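Local coordinates for geranyltranstransferase (Campylobacter jejuni, PDB 3NPK), which probably catalyses the head-to-tail condensation of geranyl diphosphate with isopentenyl diphosphate, giving farnesyl diphosphate and pyrophosphate in isoprenoid biosynthesis, at residues I72-L77 against D111-E116; K15-V20 against A30-L35; H125-I130 against I189-N194; K136-N141 against L183-E188; L48-S53 against E269-M274. All blocks are in the same frame, centred on the assembly; numbering follows the deposited sequence.

Overall arrangement
Contacts 1 and 4 lie deepest, each centred about 11 Å from the centre of the chain, whereas contacts 2, 3 and 5 sit about 17 to 20 Å out. Contacts 1 and 2 touch through T74 with L35 and L113 with P18, beside the second subunit; both hold by carbon packing, contact 1 adding a stacked ring and amide. Contacts 3 and 4 share helix 128-142: a largely buried threonine-glutamate hydrogen bond in contact 4 gives way to a solvent-side salt bridge in contact 3. Contact 5, apolar and with no other chain against its segments, joins an early helix to the last one, segments 216 residues apart in the chain, and its V50 packs onto contact 4.

Contact 1 of 5, residues I72-L77 against D111-E116; sequences IHTYSL and DALNTE. With PPV (pyrophosphate), chain C.
Segments 72-77 and 111-116 are turns of two long helices that run nearly antiparallel (159° between N-to-C directions) with axes 8.1 Å apart. Both belong to the all-helical isoprenoid synthase fold, and the spacing is close enough for Y75 and L113 to meet at their first side-chain atoms, CB to CB 3.7 Å. The central feature is a stack: the N114 amide lies flat against one face of the Y75 ring, their planes 8° apart. N114 CB stands over the ring centre, 3.7 Å from the Y75 centroid, in a CH-pi contact. The fit comes with an unusual torsion, since Y75 chi1 of 117° leaves CG almost eclipsed with the carbonyl carbon. Y75 OH and N114 ND2 approach to 3.4 Å at an angle too poor for a hydrogen bond; N114 OD1 bonds T115 of the second subunit, and ND2 bonds D111 O of that subunit only weakly. On another side of helix 72-77, H73 lines the pyrophosphate pocket, which R92, K40 and R43 also serve. T74 turns its OG1 to R92 and the backbone of E70, leaving the T74 methyl CG2 3.8 Å from L113 CD1, while I72 CD1 rests 3.8 Å from N114 OD1.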
# COMPACT_ATOMS: atom_id res chain seq x y z
N ILE A 72 -3.74 7.52 1.96
CA ILE A 72 -2.63 7.50 1.02
C ILE A 72 -1.88 8.80 1.11
O ILE A 72 -0.65 8.81 1.17
CB ILE A 72 -3.13 7.35 -0.44
CG1 ILE A 72 -3.64 5.92 -0.66
CG2 ILE A 72 -2.04 7.78 -1.47
CD1 ILE A 72 -2.54 4.87 -0.59
N HIS A 73 -2.60 9.91 1.10
CA HIS A 73 -1.94 11.20 1.12
C HIS A 73 -1.10 11.37 2.39
O HIS A 73 0.06 11.80 2.34
CB HIS A 73 -2.97 12.31 0.95
CG HIS A 73 -2.37 13.67 0.94
ND1 HIS A 73 -2.71 14.65 1.84
CD2 HIS A 73 -1.42 14.20 0.14
CE1 HIS A 73 -2.01 15.74 1.58
NE2 HIS A 73 -1.21 15.49 0.56
N THR A 74 -1.68 11.03 3.53
CA THR A 74 -0.95 11.14 4.79
C THR A 74 0.28 10.23 4.83
O THR A 74 1.35 10.66 5.29
CB THR A 74 -1.88 10.91 5.99
OG1 THR A 74 -2.81 11.99 6.07
CG2 THR A 74 -1.10 10.84 7.32
N TYR A 75 0.14 8.98 4.37
CA TYR A 75 1.31 8.09 4.35
C TYR A 75 2.43 8.74 3.52
O TYR A 75 3.61 8.72 3.92
CB TYR A 75 0.97 6.66 3.88
CG TYR A 75 1.66 6.22 2.59
CD1 TYR A 75 3.02 5.95 2.55
CD2 TYR A 75 0.92 6.06 1.41
CE1 TYR A 75 3.65 5.57 1.38
CE2 TYR A 75 1.54 5.65 0.24
CZ TYR A 75 2.90 5.42 0.22
OH TYR A 75 3.54 5.04 -0.93
N SER A 76 2.07 9.36 2.41
CA SER A 76 3.09 9.91 1.52
C SER A 76 3.82 11.06 2.20
O SER A 76 5.03 11.22 2.01
CB SER A 76 2.47 10.34 0.18
OG SER A 76 1.80 11.58 0.25
N LEU A 77 3.10 11.86 2.99
CA LEU A 77 3.72 12.96 3.70
C LEU A 77 4.71 12.45 4.74
O LEU A 77 5.79 13.00 4.90
CB LEU A 77 2.68 13.84 4.38
CG LEU A 77 1.64 14.48 3.45
CD1 LEU A 77 0.74 15.41 4.24
CD2 LEU A 77 2.28 15.22 2.27
N ASP A 111 3.77 2.74 6.04
CA ASP A 111 3.49 1.45 5.40
C ASP A 111 2.08 0.99 5.76
O ASP A 111 1.31 0.55 4.89
CB ASP A 111 4.49 0.38 5.84
CG ASP A 111 5.88 0.60 5.25
OD1 ASP A 111 6.04 1.44 4.35
OD2 ASP A 111 6.82 -0.07 5.70
N ALA A 112 1.74 1.10 7.05
CA ALA A 112 0.40 0.74 7.52
C ALA A 112 -0.70 1.52 6.80
O ALA A 112 -1.71 0.95 6.42
CB ALA A 112 0.29 0.91 9.03
N LEU A 113 -0.51 2.83 6.65
CA LEU A 113 -1.56 3.67 6.07
C LEU A 113 -1.72 3.39 4.57
O LEU A 113 -2.83 3.46 4.05
CB LEU A 113 -1.30 5.16 6.33
CG LEU A 113 -1.49 5.60 7.79
CD1 LEU A 113 -1.14 7.09 7.95
CD2 LEU A 113 -2.91 5.30 8.31
N ASN A 114 -0.62 3.11 3.88
CA ASN A 114 -0.65 2.73 2.46
C ASN A 114 -1.55 1.50 2.33
O ASN A 114 -2.54 1.50 1.59
CB ASN A 114 0.80 2.44 2.03
CG ASN A 114 0.96 2.17 0.53
OD1 ASN A 114 -0.02 2.11 -0.23
ND2 ASN A 114 2.22 2.05 0.10
N THR A 115 -1.24 0.44 3.07
CA THR A 115 -2.04 -0.79 2.99
C THR A 115 -3.47 -0.57 3.49
O THR A 115 -4.43 -1.11 2.92
CB THR A 115 -1.36 -1.91 3.78
OG1 THR A 115 -0.03 -2.07 3.28
CG2 THR A 115 -2.11 -3.23 3.66
N GLU A 116 -3.62 0.22 4.54
CA GLU A 116 -4.94 0.40 5.14
C GLU A 116 -5.91 1.13 4.20
O GLU A 116 -7.13 0.94 4.29
CB GLU A 116 -4.84 1.14 6.47
CG GLU A 116 -6.06 0.98 7.37
CD GLU A 116 -6.19 -0.40 8.01
OE1 GLU A 116 -5.36 -1.30 7.77
OE2 GLU A 116 -7.16 -0.58 8.78
O11 PPV C . 0.33 18.96 0.58
P1 PPV C . -1.11 19.59 1.07
O21 PPV C . -1.18 21.22 0.80
O31 PPV C . -2.22 18.96 0.34
OPP PPV C . -1.14 19.37 2.70
P2 PPV C . -2.40 18.96 3.66
O12 PPV C . -1.71 19.02 5.16
O22 PPV C . -2.84 17.42 3.41
O32 PPV C . -3.52 19.91 3.56

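Contact 2 of 5, residues K15-V20 against A30-L35; sequences KNLPKV and ALALML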
# COMPACT_ATOMS: atom_id res chain seq x y z
N LYS A 15 -13.75 9.21 13.76
CA LYS A 15 -14.31 7.96 14.28
C LYS A 15 -13.85 6.72 13.51
O LYS A 15 -14.34 5.61 13.74
CB LYS A 15 -15.82 8.02 14.37
CG LYS A 15 -16.50 8.20 13.06
CD LYS A 15 -17.89 8.78 13.26
CE LYS A 15 -18.90 7.96 12.53
NZ LYS A 15 -18.88 6.58 13.11
N ASN A 16 -12.89 6.92 12.61
CA ASN A 16 -12.35 5.84 11.79
C ASN A 16 -10.83 5.81 11.80
O ASN A 16 -10.20 5.45 10.81
CB ASN A 16 -12.90 5.93 10.36
CG ASN A 16 -14.32 5.43 10.27
OD1 ASN A 16 -14.56 4.21 10.29
ND2 ASN A 16 -15.28 6.35 10.23
N LEU A 17 -10.23 6.20 12.92
CA LEU A 17 -8.78 6.18 13.00
C LEU A 17 -8.32 4.73 13.01
O LEU A 17 -8.86 3.91 13.76
CB LEU A 17 -8.30 6.89 14.27
CG LEU A 17 -8.64 8.38 14.27
CD1 LEU A 17 -8.45 8.96 15.69
CD2 LEU A 17 -7.80 9.16 13.23
N PRO A 18 -7.35 4.39 12.17
CA PRO A 18 -6.91 2.99 12.12
C PRO A 18 -6.21 2.61 13.42
O PRO A 18 -5.41 3.37 13.95
CB PRO A 18 -5.91 2.95 10.95
CG PRO A 18 -5.69 4.34 10.55
CD PRO A 18 -6.57 5.27 11.29
N LYS A 19 -6.54 1.44 13.96
CA LYS A 19 -5.92 1.01 15.21
C LYS A 19 -5.96 -0.50 15.29
O LYS A 19 -6.79 -1.15 14.65
CB LYS A 19 -6.62 1.62 16.41
CG LYS A 19 -8.11 1.37 16.42
CD LYS A 19 -8.78 2.22 17.48
CE LYS A 19 -10.29 2.25 17.28
NZ LYS A 19 -10.94 3.15 18.27
N VAL A 20 -5.05 -1.06 16.08
CA VAL A 20 -5.01 -2.48 16.35
C VAL A 20 -4.72 -2.67 17.84
O VAL A 20 -3.87 -1.98 18.41
CB VAL A 20 -3.95 -3.22 15.48
CG1 VAL A 20 -2.53 -2.65 15.68
CG2 VAL A 20 -4.01 -4.73 15.73
N ALA A 30 0.58 6.83 17.21
CA ALA A 30 1.40 7.25 16.08
C ALA A 30 0.63 7.17 14.76
O ALA A 30 0.78 8.03 13.89
CB ALA A 30 2.65 6.39 16.01
N LEU A 31 -0.20 6.14 14.61
CA LEU A 31 -1.08 6.01 13.44
C LEU A 31 -2.02 7.20 13.32
O LEU A 31 -2.28 7.71 12.22
CB LEU A 31 -1.92 4.72 13.53
CG LEU A 31 -1.28 3.38 13.13
CD1 LEU A 31 -2.10 2.19 13.64
CD2 LEU A 31 -1.11 3.29 11.60
N ALA A 32 -2.58 7.62 14.45
CA ALA A 32 -3.59 8.68 14.46
C ALA A 32 -3.00 10.08 14.34
O ALA A 32 -3.65 10.98 13.84
CB ALA A 32 -4.43 8.59 15.74
N LEU A 33 -1.77 10.25 14.80
CA LEU A 33 -1.23 11.58 15.04
C LEU A 33 -1.32 12.51 13.83
O LEU A 33 -1.84 13.62 13.93
CB LEU A 33 0.22 11.46 15.51
CG LEU A 33 0.84 12.70 16.15
CD1 LEU A 33 0.09 13.05 17.43
CD2 LEU A 33 2.32 12.47 16.42
N MSE A 34 -0.81 12.07 12.69
CA MSE A 34 -0.80 12.92 11.51
C MSE A 34 -2.17 13.07 10.86
O MSE A 34 -2.44 14.09 10.23
CB MSE A 34 0.20 12.43 10.47
CG MSE A 34 1.59 12.96 10.66
SE MSE A 34 1.75 14.95 10.72
CE MSE A 34 3.48 14.98 11.61
N LEU A 35 -3.01 12.06 11.02
CA LEU A 35 -4.37 12.13 10.49
C LEU A 35 -5.18 13.18 11.23
O LEU A 35 -5.97 13.90 10.62
CB LEU A 35 -5.04 10.77 10.59
CG LEU A 35 -4.47 9.69 9.67
CD1 LEU A 35 -5.07 8.35 10.07
CD2 LEU A 35 -4.79 10.02 8.21
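The linker between helices 5-14 and 27-37 runs back alongside the second of these, and residues 15-20 cross segment 30-35 in an irregular, non-helical conformation. No hydrogen bond joins the two segments; the contact is made of carbon packing. L17 straddles one side of the helix with its two methyls: CD1 lies 4.0 Å from A32 CB and CD2 lies 4.1 Å from L35 CB, the L17 and L35 side chains sliding past each other in opposite directions. P18 and L35 instead meet tip to tip, P18 CD being 3.6 Å from L35 CD1. In this all-helical prenyl synthase fold, the N-terminal linker thereby lies over a pair of side chains one helical turn apart, L31 and L35. The L31 branch CD1 approaches the backbone at P18 O, 3.5 Å away. Around P18 the packing continues onto F71 and L113, and L144 of the second subunit meets P18, V20 and L31. Further along the linker, V20 N is hydrogen-bonded to N28 OD1 near the start of helix 27-37.

Contact 3 of 5, residues H125-I130 against I189-N194; sequences HLKDEI and ICELNN
I130 overlaps the E191 side chain at about a right angle, its CD1 methyl 3.7 Å from E191 OE1 and 3.8 Å from I189 O, so the aliphatic tip presses against both a carboxylate and a backbone carbonyl. E191 is the residue that leaves helix 164-189, in a Schellman motif with positive phi (56°), and its side chain is extended beyond CG. K127, at the N-cap position of helix 128-142, crosses E191 at about a right angle and bends at chi3 (-72°) to bring its ammonium group to the carboxylate. The salt bridge is forked: K127 NZ lies 3.1 Å from E191 OE2, on its syn lone pair, with a weaker bond of 3.2 Å from NZ to E191 OE1. A water donates to E191 OE2 (2.6 Å) and, weakly, to E129 OE2. It sits between two like-charged groups, whose repulsion it would be expected to relieve, as would K127. Beneath this exposed layer, L126 CD1 touches I189 CG1 at 4.2 Å. That apolar pair faces inward onto V65 of helix 59-80, and I189 also packs on L47 and V51 of helix 42-54 and L134 of helix 128-142.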
# COMPACT_ATOMS: atom_id res chain seq x y z
N HIS A 125 -19.29 0.45 1.65
CA HIS A 125 -20.62 -0.05 1.35
C HIS A 125 -21.05 0.37 -0.06
O HIS A 125 -21.93 1.23 -0.23
CB HIS A 125 -21.64 0.41 2.39
CG HIS A 125 -22.94 -0.32 2.31
ND1 HIS A 125 -23.40 -1.16 3.30
CD2 HIS A 125 -23.88 -0.35 1.33
CE1 HIS A 125 -24.56 -1.66 2.95
NE2 HIS A 125 -24.88 -1.19 1.76
N LEU A 126 -20.38 -0.22 -1.05
CA LEU A 126 -20.61 0.02 -2.47
C LEU A 126 -20.50 -1.32 -3.18
O LEU A 126 -19.86 -2.24 -2.67
CB LEU A 126 -19.53 0.97 -3.03
CG LEU A 126 -19.51 2.37 -2.44
CD1 LEU A 126 -18.17 3.08 -2.82
CD2 LEU A 126 -20.71 3.19 -2.96
N LYS A 127 -21.10 -1.44 -4.36
CA LYS A 127 -21.00 -2.68 -5.12
C LYS A 127 -19.56 -3.07 -5.37
O LYS A 127 -18.70 -2.19 -5.58
CB LYS A 127 -21.71 -2.53 -6.47
CG LYS A 127 -23.21 -2.37 -6.36
CD LYS A 127 -23.82 -2.37 -7.74
CE LYS A 127 -23.51 -1.08 -8.46
NZ LYS A 127 -24.44 -0.90 -9.62
N ASP A 128 -19.30 -4.37 -5.36
CA ASP A 128 -17.94 -4.89 -5.60
C ASP A 128 -17.37 -4.40 -6.94
O ASP A 128 -16.18 -4.10 -7.02
CB ASP A 128 -17.89 -6.42 -5.55
CG ASP A 128 -18.01 -6.97 -4.13
OD1 ASP A 128 -17.81 -6.17 -3.19
OD2 ASP A 128 -18.27 -8.19 -3.96
N GLU A 129 -18.21 -4.31 -7.97
CA GLU A 129 -17.74 -3.83 -9.26
C GLU A 129 -17.19 -2.40 -9.16
O GLU A 129 -16.16 -2.06 -9.76
CB GLU A 129 -18.87 -3.89 -10.30
CG GLU A 129 -18.48 -3.42 -11.70
CD GLU A 129 -19.63 -3.45 -12.72
OE1 GLU A 129 -19.34 -3.42 -13.94
OE2 GLU A 129 -20.82 -3.49 -12.32
N ILE A 130 -17.88 -1.56 -8.40
CA ILE A 130 -17.43 -0.18 -8.18
C ILE A 130 -16.15 -0.17 -7.36
O ILE A 130 -15.20 0.56 -7.68
CB ILE A 130 -18.51 0.64 -7.45
CG1 ILE A 130 -19.75 0.83 -8.33
CG2 ILE A 130 -17.96 1.99 -6.97
CD1 ILE A 130 -20.88 1.51 -7.60
N ILE A 189 -17.73 6.18 -8.20
CA ILE A 189 -18.77 5.91 -7.20
C ILE A 189 -20.17 6.10 -7.80
O ILE A 189 -21.10 5.30 -7.55
CB ILE A 189 -18.59 6.81 -5.97
CG1 ILE A 189 -17.35 6.39 -5.19
CG2 ILE A 189 -19.83 6.77 -5.06
CD1 ILE A 189 -16.84 7.46 -4.23
N CYS A 190 -20.31 7.15 -8.59
CA CYS A 190 -21.59 7.51 -9.20
C CYS A 190 -21.90 6.76 -10.48
O CYS A 190 -22.97 6.96 -11.08
CB CYS A 190 -21.61 9.01 -9.48
SG CYS A 190 -21.49 10.02 -8.00
N GLU A 191 -20.96 5.93 -10.92
CA GLU A 191 -21.08 5.19 -12.17
C GLU A 191 -21.33 6.15 -13.34
O GLU A 191 -22.11 5.87 -14.26
CB GLU A 191 -22.15 4.08 -12.06
CG GLU A 191 -21.70 2.94 -11.16
CD GLU A 191 -22.81 1.94 -10.90
OE1 GLU A 191 -23.63 2.20 -10.02
OE2 GLU A 191 -22.85 0.89 -11.58
N LEU A 192 -20.63 7.29 -13.31
CA LEU A 192 -20.69 8.25 -14.41
C LEU A 192 -20.03 7.67 -15.66
O LEU A 192 -19.07 6.89 -15.57
CB LEU A 192 -19.99 9.56 -14.01
CG LEU A 192 -20.09 10.72 -15.00
CD1 LEU A 192 -21.53 11.23 -15.14
CD2 LEU A 192 -19.16 11.84 -14.57
N ASN A 193 -20.56 8.01 -16.82
CA ASN A 193 -20.02 7.49 -18.07
C ASN A 193 -18.53 7.81 -18.22
O ASN A 193 -18.01 8.78 -17.64
CB ASN A 193 -20.84 8.04 -19.25
CG ASN A 193 -20.77 9.55 -19.35
OD1 ASN A 193 -21.68 10.27 -18.89
ND2 ASN A 193 -19.71 10.04 -19.95
N ASN A 194 -17.83 6.99 -19.00
CA ASN A 194 -16.39 7.17 -19.18
C ASN A 194 -16.01 8.49 -19.82
O ASN A 194 -14.94 9.03 -19.53
CB ASN A 194 -15.81 6.04 -20.04
CG ASN A 194 -15.88 4.69 -19.36
OD1 ASN A 194 -15.89 3.65 -20.04
ND2 ASN A 194 -15.91 4.68 -18.04
O HOH W 1 -21.20 -1.06 -11.21

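Contact 4 of 5, residues K136-N141 against L183-E188; sequences KTLAFN and LKMGCE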
# COMPACT_ATOMS: atom_id res chain seq x y z
N LYS A 136 -8.45 0.09 -8.57
CA LYS A 136 -7.60 0.27 -9.74
C LYS A 136 -7.17 1.72 -9.88
O LYS A 136 -6.00 2.00 -10.14
CB LYS A 136 -8.31 -0.16 -11.03
CG LYS A 136 -8.55 -1.64 -11.15
CD LYS A 136 -9.37 -1.97 -12.40
CE LYS A 136 -9.43 -3.48 -12.62
NZ LYS A 136 -10.26 -3.84 -13.81
N THR A 137 -8.10 2.65 -9.70
CA THR A 137 -7.78 4.06 -9.86
C THR A 137 -6.80 4.53 -8.78
O THR A 137 -5.80 5.23 -9.06
CB THR A 137 -9.05 4.92 -9.85
OG1 THR A 137 -9.87 4.50 -10.95
CG2 THR A 137 -8.71 6.40 -10.01
N LEU A 138 -7.07 4.15 -7.54
CA LEU A 138 -6.19 4.59 -6.47
C LEU A 138 -4.80 3.98 -6.57
O LEU A 138 -3.80 4.69 -6.42
CB LEU A 138 -6.79 4.26 -5.10
CG LEU A 138 -6.04 4.85 -3.90
CD1 LEU A 138 -6.02 6.38 -3.97
CD2 LEU A 138 -6.74 4.39 -2.61
N ALA A 139 -4.71 2.67 -6.82
CA ALA A 139 -3.39 2.02 -6.84
C ALA A 139 -2.56 2.46 -8.05
O ALA A 139 -1.33 2.54 -7.96
CB ALA A 139 -3.53 0.50 -6.81
N PHE A 140 -3.21 2.74 -9.16
CA PHE A 140 -2.50 3.25 -10.33
C PHE A 140 -1.93 4.63 -10.03
O PHE A 140 -0.72 4.87 -10.16
CB PHE A 140 -3.42 3.32 -11.55
CG PHE A 140 -2.74 3.82 -12.80
CD1 PHE A 140 -2.71 5.18 -13.11
CD2 PHE A 140 -2.14 2.92 -13.66
CE1 PHE A 140 -2.09 5.63 -14.27
CE2 PHE A 140 -1.52 3.36 -14.83
CZ PHE A 140 -1.50 4.71 -15.13
N ASN A 141 -2.79 5.54 -9.57
CA ASN A 141 -2.36 6.93 -9.40
C ASN A 141 -1.50 7.21 -8.18
O ASN A 141 -0.70 8.16 -8.19
CB ASN A 141 -3.58 7.86 -9.44
CG ASN A 141 -4.17 7.93 -10.83
OD1 ASN A 141 -3.59 8.55 -11.72
ND2 ASN A 141 -5.30 7.27 -11.04
N LEU A 183 -11.00 13.12 -8.14
CA LEU A 183 -12.15 13.49 -8.97
C LEU A 183 -12.71 12.28 -9.71
O LEU A 183 -13.93 12.06 -9.70
CB LEU A 183 -11.77 14.59 -9.96
CG LEU A 183 -11.54 15.94 -9.29
CD1 LEU A 183 -10.74 16.90 -10.20
CD2 LEU A 183 -12.87 16.58 -8.86
N LYS A 184 -11.84 11.49 -10.34
CA LYS A 184 -12.30 10.34 -11.12
C LYS A 184 -12.99 9.30 -10.21
O LYS A 184 -13.99 8.70 -10.59
CB LYS A 184 -11.15 9.67 -11.88
CG LYS A 184 -11.65 8.54 -12.82
CD LYS A 184 -10.57 7.98 -13.68
CE LYS A 184 -11.17 6.91 -14.62
NZ LYS A 184 -10.17 6.23 -15.46
N MSE A 185 -12.46 9.11 -9.01
CA MSE A 185 -13.07 8.19 -8.07
C MSE A 185 -14.48 8.64 -7.66
O MSE A 185 -15.39 7.81 -7.50
CB MSE A 185 -12.16 8.03 -6.85
CG MSE A 185 -10.91 7.23 -7.23
SE MSE A 185 -9.50 7.25 -5.89
CE MSE A 185 -10.22 5.90 -4.69
N GLY A 186 -14.69 9.95 -7.51
CA GLY A 186 -16.05 10.44 -7.29
C GLY A 186 -16.96 10.02 -8.44
O GLY A 186 -18.10 9.58 -8.23
N CYS A 187 -16.46 10.12 -9.67
CA CYS A 187 -17.24 9.73 -10.84
C CYS A 187 -17.54 8.24 -10.82
O CYS A 187 -18.66 7.80 -11.14
CB CYS A 187 -16.49 10.10 -12.13
SG CYS A 187 -16.23 11.86 -12.37
N GLU A 188 -16.54 7.44 -10.43
CA GLU A 188 -16.71 5.99 -10.41
C GLU A 188 -17.74 5.55 -9.37
O GLU A 188 -18.55 4.65 -9.63
CB GLU A 188 -15.37 5.29 -10.23
CG GLU A 188 -14.50 5.44 -11.51
CD GLU A 188 -13.09 4.91 -11.39
OE1 GLU A 188 -12.47 5.00 -10.30
OE2 GLU A 188 -12.58 4.40 -12.42
O HOH W 2 -8.82 4.93 -13.41
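Helices 128-142 and 164-189 pass each other at 167° between the N-to-C directions of segments 136-141 and 183-188, their axes a wide 10.2 Å apart, so side chains must span the gap. T137 does most of this. Its OG1, anti to the carbonyl carbon, meets E188 tip to tip and donates to the syn lone pair of E188 OE1 at 2.7 Å. K133 O, in the preceding turn, is a second acceptor at the same hydroxyl, so the single proton must be shared or alternate between the two. The hydroxyl also accepts from a water 2.7 Å from T137 OG1. That water accepts from K184 NZ and so ties K184 to the hydroxyl; the nearby ammonium group would be expected to favour the charged form of E188. The other branch, T137 CG2, packs 3.6 Å from M185 CG as the two side chains slide past in opposite directions. M185, a selenomethionine, is extended to SE and then bends (chi3 80°), setting its CE methyl 3.8 Å from L138 CB. One turn on, N141 ND2 donates to T137 O at 2.9 Å, on a lone pair in the carbonyl plane; T137 O also takes the backbone N-H of N141, while N141 OD1 bonds Y201 OH. With L138 and M185 both on L69 of helix 59-80, this is the antiparallel packing of long helices characteristic of the isoprenoid synthase bundle.

Contact 5 of 5, residues L48-S53 against E269-M274; sequences LSVVQS and EKLAQM
M274 and L271, one turn of helix 269-282, close over S49, V50 and S53. The tightest point is M274 CE against S53 CB at 3.3 Å, shorter than usual van der Waals contact between carbons. M274, a selenomethionine, gets there by a bend at chi3 (-86°), which folds its CE methyl back to 3.5 Å from S49 O while SE lies 3.8 Å from S49 CB. L271 CG is anti to its backbone N, and its branch CD1 reaches S49 O at 3.7 Å and V50 CG2 at 4.1 Å; L271 CB is 3.5 Å from S53 OG. The axes of the two segments approach to 9.1 Å at 159°, with the small S49 and S53, a turn apart, facing the other helix, which is consistent with the close fit. This antiparallel pair joins an early helix of the isoprenoid synthase fold to the C-terminal one. Both serine hydroxyls bond back to their own helix: S53 OG, in the crowded position between N and the carbonyl carbon, donates to V50 O at 2.8 Å from above the carbonyl plane, and S49 OG pairs with Q45 O. Behind V50 stand L183 and C187 of helix 164-189.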
# COMPACT_ATOMS: atom_id res chain seq x y z
N LEU A 48 -15.81 14.02 -2.60
CA LEU A 48 -17.15 14.13 -2.00
C LEU A 48 -18.00 15.16 -2.74
O LEU A 48 -19.23 15.02 -2.80
CB LEU A 48 -17.04 14.50 -0.52
CG LEU A 48 -16.37 13.42 0.35
CD1 LEU A 48 -16.04 13.99 1.73
CD2 LEU A 48 -17.28 12.18 0.45
N SER A 49 -17.37 16.17 -3.32
CA SER A 49 -18.11 17.19 -4.08
C SER A 49 -18.71 16.56 -5.32
O SER A 49 -19.89 16.80 -5.66
CB SER A 49 -17.19 18.35 -4.49
OG SER A 49 -16.73 19.10 -3.37
N VAL A 50 -17.92 15.74 -6.02
CA VAL A 50 -18.45 15.03 -7.19
C VAL A 50 -19.66 14.19 -6.79
O VAL A 50 -20.73 14.28 -7.41
CB VAL A 50 -17.39 14.15 -7.88
CG1 VAL A 50 -18.03 13.31 -9.00
CG2 VAL A 50 -16.25 15.03 -8.44
N VAL A 51 -19.52 13.37 -5.75
CA VAL A 51 -20.61 12.51 -5.32
C VAL A 51 -21.85 13.32 -4.90
O VAL A 51 -22.97 13.04 -5.33
CB VAL A 51 -20.18 11.56 -4.18
CG1 VAL A 51 -21.36 10.70 -3.73
CG2 VAL A 51 -19.02 10.68 -4.64
N GLN A 52 -21.64 14.34 -4.07
CA GLN A 52 -22.75 15.17 -3.62
C GLN A 52 -23.53 15.77 -4.80
O GLN A 52 -24.76 15.83 -4.78
CB GLN A 52 -22.26 16.27 -2.68
CG GLN A 52 -23.35 17.25 -2.23
CD GLN A 52 -24.48 16.59 -1.45
OE1 GLN A 52 -24.38 15.44 -1.02
NE2 GLN A 52 -25.57 17.33 -1.27
N SER A 53 -22.80 16.19 -5.83
CA SER A 53 -23.40 16.88 -6.97
C SER A 53 -24.16 15.94 -7.90
O SER A 53 -25.03 16.37 -8.65
CB SER A 53 -22.31 17.61 -7.77
OG SER A 53 -21.57 16.71 -8.58
N GLU A 269 -23.46 22.78 -12.83
CA GLU A 269 -23.16 24.09 -12.25
C GLU A 269 -22.84 24.02 -10.76
O GLU A 269 -22.01 24.78 -10.26
CB GLU A 269 -24.34 25.04 -12.49
CG GLU A 269 -25.68 24.42 -12.11
CD GLU A 269 -26.87 25.10 -12.79
OE1 GLU A 269 -26.71 26.24 -13.28
OE2 GLU A 269 -27.97 24.49 -12.83
N LYS A 270 -23.50 23.13 -10.03
CA LYS A 270 -23.24 23.04 -8.59
C LYS A 270 -21.86 22.44 -8.33
O LYS A 270 -21.12 22.90 -7.44
CB LYS A 270 -24.32 22.23 -7.87
CG LYS A 270 -25.76 22.65 -8.16
CD LYS A 270 -25.96 24.16 -8.13
CE LYS A 270 -27.44 24.52 -8.32
NZ LYS A 270 -27.65 25.90 -8.88
N LEU A 271 -21.50 21.43 -9.10
CA LEU A 271 -20.17 20.84 -9.00
C LEU A 271 -19.10 21.85 -9.39
O LEU A 271 -18.07 21.95 -8.72
CB LEU A 271 -20.06 19.59 -9.89
CG LEU A 271 -18.68 18.93 -9.84
CD1 LEU A 271 -18.26 18.60 -8.39
CD2 LEU A 271 -18.65 17.70 -10.72
N ALA A 272 -19.33 22.59 -10.46
CA ALA A 272 -18.37 23.60 -10.88
C ALA A 272 -18.09 24.61 -9.77
O ALA A 272 -16.93 24.95 -9.50
CB ALA A 272 -18.85 24.32 -12.15
N GLN A 273 -19.15 25.07 -9.11
CA GLN A 273 -19.00 26.03 -8.01
C GLN A 273 -18.24 25.43 -6.82
O GLN A 273 -17.38 26.09 -6.21
CB GLN A 273 -20.37 26.54 -7.55
CG GLN A 273 -20.25 27.60 -6.48
CD GLN A 273 -19.61 28.87 -7.01
OE1 GLN A 273 -20.08 29.45 -7.99
NE2 GLN A 273 -18.52 29.30 -6.38
N MSE A 274 -18.55 24.18 -6.47
CA MSE A 274 -17.83 23.49 -5.40
C MSE A 274 -16.34 23.39 -5.69
O MSE A 274 -15.51 23.62 -4.81
CB MSE A 274 -18.41 22.10 -5.16
CG MSE A 274 -19.74 22.15 -4.45
SE MSE A 274 -20.43 20.35 -4.11
CE MSE A 274 -21.32 20.03 -5.79